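Local structure of possible thiamine biosynthesis enzyme (Candida albicans, 2X7Q) at residues Ser161-Asp166 / His188-Ile193; Ala138-Val143 / Asp194-Pro199. The protein is of unknown function but has the generic periplasmic binding protein fold and probably binds a small solute, possibly in connection with thiamine biosynthesis. The protein carries 1 engineered substitution. All blocks are in the same frame, centred on the assembly; numbering follows the deposited sequence. Where two conformers were deposited one is given.

Contact 1: Ser161-Asp166 / His188-Ile193; sequences SVNLKD and HEIKQI
The amide of N163 meets the backbone carbonyl of E189 nearly in its own plane: ND2 donates to E189 O at 3.1 Å, with an N-H...O angle of 154°. Seen from the acceptor, the donor stands above the carbonyl plane, 40° out of it. The same ND2 gives a hydrogen to a water at 2.9 Å, and that water donates to E189 OE2 at 2.8 Å, so one amide nitrogen reaches both the main chain and the carboxylate of E189. The two side chains cross at about a right angle, amide and carboxylate planes 39° apart. N163 OD1 accepts from S107 N, which with the E189 bond fixes the rotation of the amide. E189 extends from its backbone until OE2 also forms a salt bridge with R159. Beside this polar bridge, V162 CG2 and I190 CG2 touch at 4.3 Å, and I190 CG2 lies 4.2 Å from N163 ND2. L164, at positive phi, closes a Schellman motif at the C-terminal end of helix 155-162. This helix end thus ties to the chain leading into edge strand 190-197 in one alpha/beta lobe of a periplasmic binding protein fold.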
ATOM      1  N   SER A 161     -18.020  10.516  -9.413  1.00 13.03           N
ATOM      2  CA  SER A 161     -18.294   9.656 -10.559  1.00 12.82           C
ATOM      3  C   SER A 161     -19.438   8.684 -10.292  1.00 12.96           C
ATOM      4  O   SER A 161     -20.376   8.589 -11.081  1.00 12.23           O
ATOM      5  CB  SER A 161     -17.038   8.885 -10.951  1.00 12.93           C
ATOM      6  OG  SER A 161     -17.301   8.000 -12.021  1.00 13.33           O
ATOM      7  N   VAL A 162     -19.356   7.965  -9.176  1.00 11.83           N
ATOM      8  CA  VAL A 162     -20.385   6.996  -8.820  1.00 11.25           C
ATOM      9  C   VAL A 162     -21.703   7.687  -8.488  1.00 11.85           C
ATOM     10  O   VAL A 162     -22.760   7.055  -8.470  1.00 10.89           O
ATOM     11  CB  VAL A 162     -19.950   6.105  -7.642  1.00 10.57           C
ATOM     12  CG1 VAL A 162     -18.806   5.194  -8.060  1.00 10.82           C
ATOM     13  CG2 VAL A 162     -19.556   6.956  -6.446  1.00 10.81           C
ATOM     14  N   ASN A 163     -21.633   8.987  -8.223  1.00 11.67           N
ATOM     15  CA  ASN A 163     -22.828   9.787  -7.994  1.00 12.36           C
ATOM     16  C   ASN A 163     -23.304  10.450  -9.282  1.00 13.28           C
ATOM     17  O   ASN A 163     -24.247  11.241  -9.274  1.00 12.48           O
ATOM     18  CB  ASN A 163     -22.578  10.837  -6.909  1.00 12.34           C
ATOM     19  CG  ASN A 163     -22.667  10.261  -5.512  1.00 11.99           C
ATOM     20  OD1 ASN A 163     -23.643   9.598  -5.164  1.00 11.13           O
ATOM     21  ND2 ASN A 163     -21.648  10.513  -4.702  1.00 12.00           N
ATOM     22  N   LEU A 164     -22.634  10.125 -10.384  1.00 12.11           N
ATOM     23  CA  LEU A 164     -22.996  10.643 -11.697  1.00 14.39           C
ATOM     24  C   LEU A 164     -23.055  12.165 -11.703  1.00 15.84           C
ATOM     25  O   LEU A 164     -23.985  12.757 -12.253  1.00 16.53           O
ATOM     26  CB  LEU A 164     -24.333  10.055 -12.152  1.00 14.48           C
ATOM     27  CG  LEU A 164     -24.413   8.527 -12.178  1.00 13.27           C
ATOM     28  CD1 LEU A 164     -25.784   8.071 -12.663  1.00 14.77           C
ATOM     29  CD2 LEU A 164     -23.314   7.945 -13.049  1.00 12.83           C
ATOM     30  N   LYS A 165     -22.055  12.792 -11.093  1.00 14.75           N
ATOM     31  CA  LYS A 165     -21.978  14.246 -11.040  1.00 16.90           C
ATOM     32  C   LYS A 165     -21.449  14.802 -12.357  1.00 18.72           C
ATOM     33  O   LYS A 165     -20.791  14.094 -13.123  1.00 18.10           O
ATOM     34  CB  LYS A 165     -21.076  14.687  -9.886  1.00 15.64           C
ATOM     35  CG  LYS A 165     -21.452  14.092  -8.540  1.00 17.31           C
ATOM     36  CD  LYS A 165     -22.795  14.605  -8.055  1.00 19.79           C
ATOM     37  CE  LYS A 165     -22.734  16.088  -7.731  1.00 22.43           C
ATOM     38  NZ  LYS A 165     -21.732  16.376  -6.667  1.00 22.37           N
ATOM     39  N   ASP A 166     -21.744  16.071 -12.619  1.00 19.24           N
ATOM     40  CA  ASP A 166     -21.252  16.739 -13.819  1.00 21.21           C
ATOM     41  C   ASP A 166     -19.759  17.022 -13.706  1.00 20.79           C
ATOM     42  O   ASP A 166     -19.240  17.224 -12.608  1.00 21.82           O
ATOM     43  CB  ASP A 166     -22.013  18.046 -14.054  1.00 23.18           C
ATOM     44  CG  ASP A 166     -23.476  17.820 -14.381  1.00 26.66           C
ATOM     45  OD1 ASP A 166     -23.780  16.872 -15.137  1.00 30.64           O
ATOM     46  OD2 ASP A 166     -24.322  18.598 -13.889  1.00 29.73           O
ATOM     47  N   HIS A 188     -23.431   9.730   4.237  1.00 16.34           N
ATOM     48  CA  HIS A 188     -24.314   9.252   3.178  1.00 15.74           C
ATOM     49  C   HIS A 188     -24.022   9.851   1.804  1.00 16.03           C
ATOM     50  O   HIS A 188     -24.915   9.951   0.965  1.00 15.44           O
ATOM     51  CB  HIS A 188     -25.779   9.490   3.561  1.00 17.50           C
ATOM     52  CG  HIS A 188     -26.175   8.850   4.855  1.00 18.53           C
ATOM     53  ND1 HIS A 188     -26.524   7.519   4.953  1.00 20.60           N
ATOM     54  CD2 HIS A 188     -26.278   9.358   6.107  1.00 19.32           C
ATOM     55  CE1 HIS A 188     -26.827   7.236   6.207  1.00 19.58           C
ATOM     56  NE2 HIS A 188     -26.687   8.333   6.928  1.00 20.02           N
ATOM     57  N   GLU A 189     -22.771  10.241   1.573  1.00 14.06           N
ATOM     58  CA  GLU A 189     -22.364  10.717   0.255  1.00 14.23           C
ATOM     59  C   GLU A 189     -22.219   9.539  -0.698  1.00 12.64           C
ATOM     60  O   GLU A 189     -22.623   9.609  -1.861  1.00 13.07           O
ATOM     61  CB  GLU A 189     -21.054  11.503   0.331  1.00 14.20           C
ATOM     62  CG  GLU A 189     -20.537  11.969  -1.023  1.00 14.00           C
ATOM     63  CD  GLU A 189     -19.320  12.867  -0.913  1.00 14.89           C
ATOM     64  OE1 GLU A 189     -19.134  13.488   0.154  1.00 15.69           O
ATOM     65  OE2 GLU A 189     -18.560  12.968  -1.899  1.00 16.11           O
ATOM     66  N   ILE A 190     -21.642   8.454  -0.194  1.00 11.93           N
ATOM     67  CA  ILE A 190     -21.526   7.219  -0.958  1.00 11.55           C
ATOM     68  C   ILE A 190     -22.185   6.063  -0.211  1.00 12.09           C
ATOM     69  O   ILE A 190     -22.740   6.247   0.874  1.00 11.83           O
ATOM     70  CB  ILE A 190     -20.060   6.870  -1.270  1.00 11.90           C
ATOM     71  CG1 ILE A 190     -19.236   6.813   0.016  1.00 11.60           C
ATOM     72  CG2 ILE A 190     -19.467   7.878  -2.241  1.00 11.70           C
ATOM     73  CD1 ILE A 190     -17.769   6.513  -0.211  1.00 11.92           C
ATOM     74  N   LYS A 191     -22.120   4.872  -0.795  1.00 12.02           N
ATOM     75  CA  LYS A 191     -22.829   3.718  -0.255  1.00 10.73           C
ATOM     76  C   LYS A 191     -22.059   2.423  -0.481  1.00 10.49           C
ATOM     77  O   LYS A 191     -21.730   2.077  -1.615  1.00  9.61           O
ATOM     78  CB  LYS A 191     -24.217   3.626  -0.887  1.00 12.55           C
ATOM     79  CG  LYS A 191     -24.988   2.366  -0.558  0.73 13.14           C
ATOM     80  CD  LYS A 191     -26.385   2.440  -1.155  0.62 14.30           C
ATOM     81  CE  LYS A 191     -26.342   2.961  -2.582  0.06 14.55           C
ATOM     82  NZ  LYS A 191     -27.697   3.165  -3.154  1.00 18.70           N
ATOM     83  N   GLN A 192     -21.772   1.712   0.606  1.00 10.47           N
ATOM     84  CA  GLN A 192     -21.023   0.462   0.526  1.00  9.67           C
ATOM     85  C   GLN A 192     -21.901  -0.686   0.044  1.00 11.61           C
ATOM     86  O   GLN A 192     -23.033  -0.849   0.501  1.00 10.88           O
ATOM     87  CB  GLN A 192     -20.413   0.109   1.884  1.00 10.76           C
ATOM     88  CG  GLN A 192     -19.720  -1.244   1.917  1.00  9.99           C
ATOM     89  CD  GLN A 192     -19.181  -1.591   3.287  1.00 11.74           C
ATOM     90  OE1 GLN A 192     -19.418  -2.683   3.802  1.00 12.39           O
ATOM     91  NE2 GLN A 192     -18.449  -0.662   3.887  1.00 10.83           N
ATOM     92  N   ILE A 193     -21.369  -1.482  -0.877  1.00 10.31           N
ATOM     93  CA  ILE A 193     -22.096  -2.627  -1.408  1.00 10.95           C
ATOM     94  C   ILE A 193     -21.326  -3.927  -1.196  1.00 11.04           C
ATOM     95  O   ILE A 193     -21.874  -5.014  -1.372  1.00 12.01           O
ATOM     96  CB  ILE A 193     -22.399  -2.459  -2.911  1.00 11.14           C
ATOM     97  CG1 ILE A 193     -21.102  -2.350  -3.716  1.00 10.34           C
ATOM     98  CG2 ILE A 193     -23.280  -1.244  -3.142  1.00 11.25           C
ATOM     99  CD1 ILE A 193     -21.326  -2.212  -5.211  1.00 11.05           C
TER
HETATM  100  O   HOH W   1     -19.710  12.713  -4.450  1.00 15.13           O

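Contact 2: Ala138-Val143 / Asp194-Pro199; sequences AHQLGV and DQIYTP
In one alpha/beta lobe of this periplasmic binding protein fold, helix 129-141 packs its C-terminal turn against strand 190-197, an edge strand of a five-stranded mixed sheet. I196 points from the strand toward the helix, its CG1 anti to the backbone N (chi1 178°), which carries CD1 out to the side chain of Q140. Q140 is modelled in two conformers; in the extended one given here it runs past I196 in the opposite direction and OE1 lies 4.0 Å from I196 CD1, a van der Waals touch that is therefore doubtful. No hydrogen bond joins the two segments. M133 and V136, farther back on the same helix, also touch I196 and extend its apolar surroundings. The next residue after Q140, L141, slides past D194, the two side chains running in opposite directions, with A115 against both. Beyond L141 the helix ends in a Schellman motif: G142 takes positive phi as the C-prime residue, and V143 N returns to A138 O in a weak bond of 3.2 Å. D194 OD1 is turned back to its own strand and accepts from Q195 N at 2.7 Å, from above the carboxylate plane. The other carboxylate oxygen, D194 OD2, faces L141 CD1 at 4.2 Å.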
ATOM      1  N   ALA A 138     -13.646  -9.608  -8.852  1.00 14.36           N
ATOM      2  CA  ALA A 138     -14.376 -10.258  -9.931  1.00 14.38           C
ATOM      3  C   ALA A 138     -14.217 -11.779  -9.892  1.00 14.92           C
ATOM      4  O   ALA A 138     -15.182 -12.509 -10.102  1.00 15.33           O
ATOM      5  CB  ALA A 138     -13.928  -9.702 -11.284  1.00 14.95           C
ATOM      6  N   HIS A 139     -13.002 -12.256  -9.633  1.00 15.45           N
ATOM      7  CA  HIS A 139     -12.742 -13.696  -9.587  1.00 15.93           C
ATOM      8  C   HIS A 139     -13.463 -14.372  -8.420  1.00 15.98           C
ATOM      9  O   HIS A 139     -13.973 -15.480  -8.562  1.00 17.34           O
ATOM     10  CB  HIS A 139     -11.235 -13.977  -9.532  1.00 16.09           C
ATOM     11  CG  HIS A 139     -10.882 -15.428  -9.548  1.00 17.26           C
ATOM     12  ND1 HIS A 139     -10.827 -16.177 -10.714  1.00 20.81           N
ATOM     13  CD2 HIS A 139     -10.545 -16.282  -8.553  1.00 18.56           C
ATOM     14  CE1 HIS A 139     -10.485 -17.411 -10.428  1.00 20.55           C
ATOM     15  NE2 HIS A 139     -10.304 -17.507  -9.116  1.00 20.13           N
ATOM     16  N   GLN A 140     -13.512 -13.698  -7.275  1.00 15.89           N
ATOM     17  CA  GLN A 140     -14.184 -14.231  -6.096  0.53 15.74           C
ATOM     18  C   GLN A 140     -15.699 -14.223  -6.273  1.00 16.07           C
ATOM     19  O   GLN A 140     -16.405 -15.048  -5.699  1.00 16.54           O
ATOM     20  CB  GLN A 140     -13.800 -13.422  -4.858  0.53 15.84           C
ATOM     21  CG  GLN A 140     -14.467 -13.887  -3.582  0.53 16.65           C
ATOM     22  CD  GLN A 140     -14.237 -12.933  -2.433  0.53 17.69           C
ATOM     23  OE1 GLN A 140     -13.111 -12.772  -1.964  0.53 18.98           O
ATOM     24  NE2 GLN A 140     -15.305 -12.294  -1.970  0.53 17.96           N
ATOM     25  N   LEU A 141     -16.192 -13.281  -7.072  1.00 14.74           N
ATOM     26  CA  LEU A 141     -17.623 -13.151  -7.328  1.00 16.27           C
ATOM     27  C   LEU A 141     -18.113 -14.205  -8.312  1.00 16.92           C
ATOM     28  O   LEU A 141     -19.301 -14.521  -8.351  1.00 18.00           O
ATOM     29  CB  LEU A 141     -17.944 -11.750  -7.853  1.00 16.64           C
ATOM     30  CG  LEU A 141     -18.446 -10.735  -6.826  1.00 15.62           C
ATOM     31  CD1 LEU A 141     -17.861 -11.018  -5.455  1.00 16.94           C
ATOM     32  CD2 LEU A 141     -18.114  -9.320  -7.271  1.00 16.22           C
ATOM     33  N   GLY A 142     -17.191 -14.754  -9.097  1.00 16.06           N
ATOM     34  CA  GLY A 142     -17.534 -15.766 -10.078  1.00 18.15           C
ATOM     35  C   GLY A 142     -17.890 -15.165 -11.421  1.00 18.06           C
ATOM     36  O   GLY A 142     -18.295 -15.872 -12.344  1.00 20.45           O
ATOM     37  N   VAL A 143     -17.738 -13.850 -11.527  1.00 16.99           N
ATOM     38  CA  VAL A 143     -18.031 -13.143 -12.766  1.00 18.12           C
ATOM     39  C   VAL A 143     -16.740 -12.842 -13.521  1.00 18.19           C
ATOM     40  O   VAL A 143     -15.663 -12.814 -12.926  1.00 17.26           O
ATOM     41  CB  VAL A 143     -18.790 -11.829 -12.494  1.00 17.43           C
ATOM     42  CG1 VAL A 143     -20.099 -12.114 -11.777  1.00 17.62           C
ATOM     43  CG2 VAL A 143     -17.929 -10.874 -11.680  1.00 17.22           C
ATOM     44  N   ASP A 194     -20.058  -3.810  -0.809  1.00 10.92           N
ATOM     45  CA  ASP A 194     -19.217  -4.983  -0.597  1.00 10.76           C
ATOM     46  C   ASP A 194     -17.858  -4.616   0.002  1.00 11.26           C
ATOM     47  O   ASP A 194     -17.442  -3.457  -0.033  1.00 10.52           O
ATOM     48  CB  ASP A 194     -19.022  -5.728  -1.920  1.00 12.18           C
ATOM     49  CG  ASP A 194     -18.644  -7.181  -1.725  1.00 14.05           C
ATOM     50  OD1 ASP A 194     -18.584  -7.637  -0.564  1.00 14.20           O
ATOM     51  OD2 ASP A 194     -18.409  -7.869  -2.739  1.00 14.92           O
ATOM     52  N   GLN A 195     -17.177  -5.616   0.558  1.00 11.00           N
ATOM     53  CA  GLN A 195     -15.824  -5.448   1.080  1.00 12.22           C
ATOM     54  C   GLN A 195     -14.965  -6.620   0.624  1.00 12.39           C
ATOM     55  O   GLN A 195     -15.486  -7.602   0.100  1.00 12.57           O
ATOM     56  CB  GLN A 195     -15.835  -5.373   2.608  1.00 11.47           C
ATOM     57  CG  GLN A 195     -16.515  -4.140   3.178  1.00 11.73           C
ATOM     58  CD  GLN A 195     -16.455  -4.094   4.695  1.00 11.86           C
ATOM     59  OE1 GLN A 195     -16.035  -5.054   5.342  1.00 10.86           O
ATOM     60  NE2 GLN A 195     -16.876  -2.973   5.271  1.00 11.70           N
ATOM     61  N   ILE A 196     -13.653  -6.518   0.816  1.00 11.27           N
ATOM     62  CA  ILE A 196     -12.748  -7.598   0.434  1.00 11.99           C
ATOM     63  C   ILE A 196     -11.334  -7.384   0.965  1.00 11.40           C
ATOM     64  O   ILE A 196     -10.723  -6.342   0.731  1.00 12.09           O
ATOM     65  CB  ILE A 196     -12.701  -7.792  -1.097  1.00 12.08           C
ATOM     66  CG1 ILE A 196     -11.711  -8.899  -1.465  1.00 13.29           C
ATOM     67  CG2 ILE A 196     -12.336  -6.494  -1.791  1.00 12.05           C
ATOM     68  CD1 ILE A 196     -11.606  -9.151  -2.953  1.00 13.76           C
ATOM     69  N   TYR A 197     -10.823  -8.376   1.685  1.00 12.17           N
ATOM     70  CA  TYR A 197      -9.475  -8.312   2.233  1.00 11.89           C
ATOM     71  C   TYR A 197      -8.448  -8.739   1.195  1.00 12.28           C
ATOM     72  O   TYR A 197      -8.758  -9.496   0.274  1.00 11.70           O
ATOM     73  CB  TYR A 197      -9.350  -9.216   3.464  1.00 13.07           C
ATOM     74  CG  TYR A 197     -10.120  -8.742   4.677  1.00 13.30           C
ATOM     75  CD1 TYR A 197      -9.569  -7.821   5.558  1.00 13.08           C
ATOM     76  CD2 TYR A 197     -11.390  -9.230   4.948  1.00 13.19           C
ATOM     77  CE1 TYR A 197     -10.270  -7.390   6.670  1.00 13.44           C
ATOM     78  CE2 TYR A 197     -12.098  -8.807   6.055  1.00 14.14           C
ATOM     79  CZ  TYR A 197     -11.534  -7.887   6.914  1.00 14.62           C
ATOM     80  OH  TYR A 197     -12.235  -7.461   8.019  1.00 15.13           O
ATOM     81  N   THR A 198      -7.222  -8.252   1.348  1.00 12.25           N
ATOM     82  CA  THR A 198      -6.115  -8.720   0.529  1.00 12.28           C
ATOM     83  C   THR A 198      -5.600 -10.031   1.111  1.00 13.13           C
ATOM     84  O   THR A 198      -5.364 -10.126   2.316  1.00 12.49           O
ATOM     85  CB  THR A 198      -4.965  -7.696   0.484  1.00 12.16           C
ATOM     86  OG1 THR A 198      -4.448  -7.495   1.805  1.00 11.07           O
ATOM     87  CG2 THR A 198      -5.454  -6.366  -0.072  1.00 12.58           C
ATOM     88  N   PRO A 199      -5.439 -11.055   0.259  1.00 11.74           N
ATOM     89  CA  PRO A 199      -4.944 -12.353   0.727  1.00 13.76           C
ATOM     90  C   PRO A 199      -3.528 -12.246   1.282  1.00 14.10           C
ATOM     91  O   PRO A 199      -3.055 -13.169   1.946  1.00 16.28           O
ATOM     92  CB  PRO A 199      -4.935 -13.206  -0.546  1.00 14.22           C
ATOM     93  CG  PRO A 199      -5.880 -12.525  -1.481  1.00 15.06           C
ATOM     94  CD  PRO A 199      -5.771 -11.067  -1.176  1.00 13.85           C
TER

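How the contacts relate
From the N terminus, the chain first reaches 138-143 at the end of helix 129-141, then 161-166 at the end of helix 155-162. After strand 173-177 and helix 178-186 it enters 188-193, which closes the loop of contact 1 and runs directly into 194-199, closing the longer loop of contact 2. Contact 1 is therefore nested inside contact 2. Their centres lie about 20 Å apart; the contacts join through strand 190-197, where 188-193 runs into 194-199, and do not otherwise touch. Together they fasten two successive helices to this edge strand, which is antiparallel to strand 100-106.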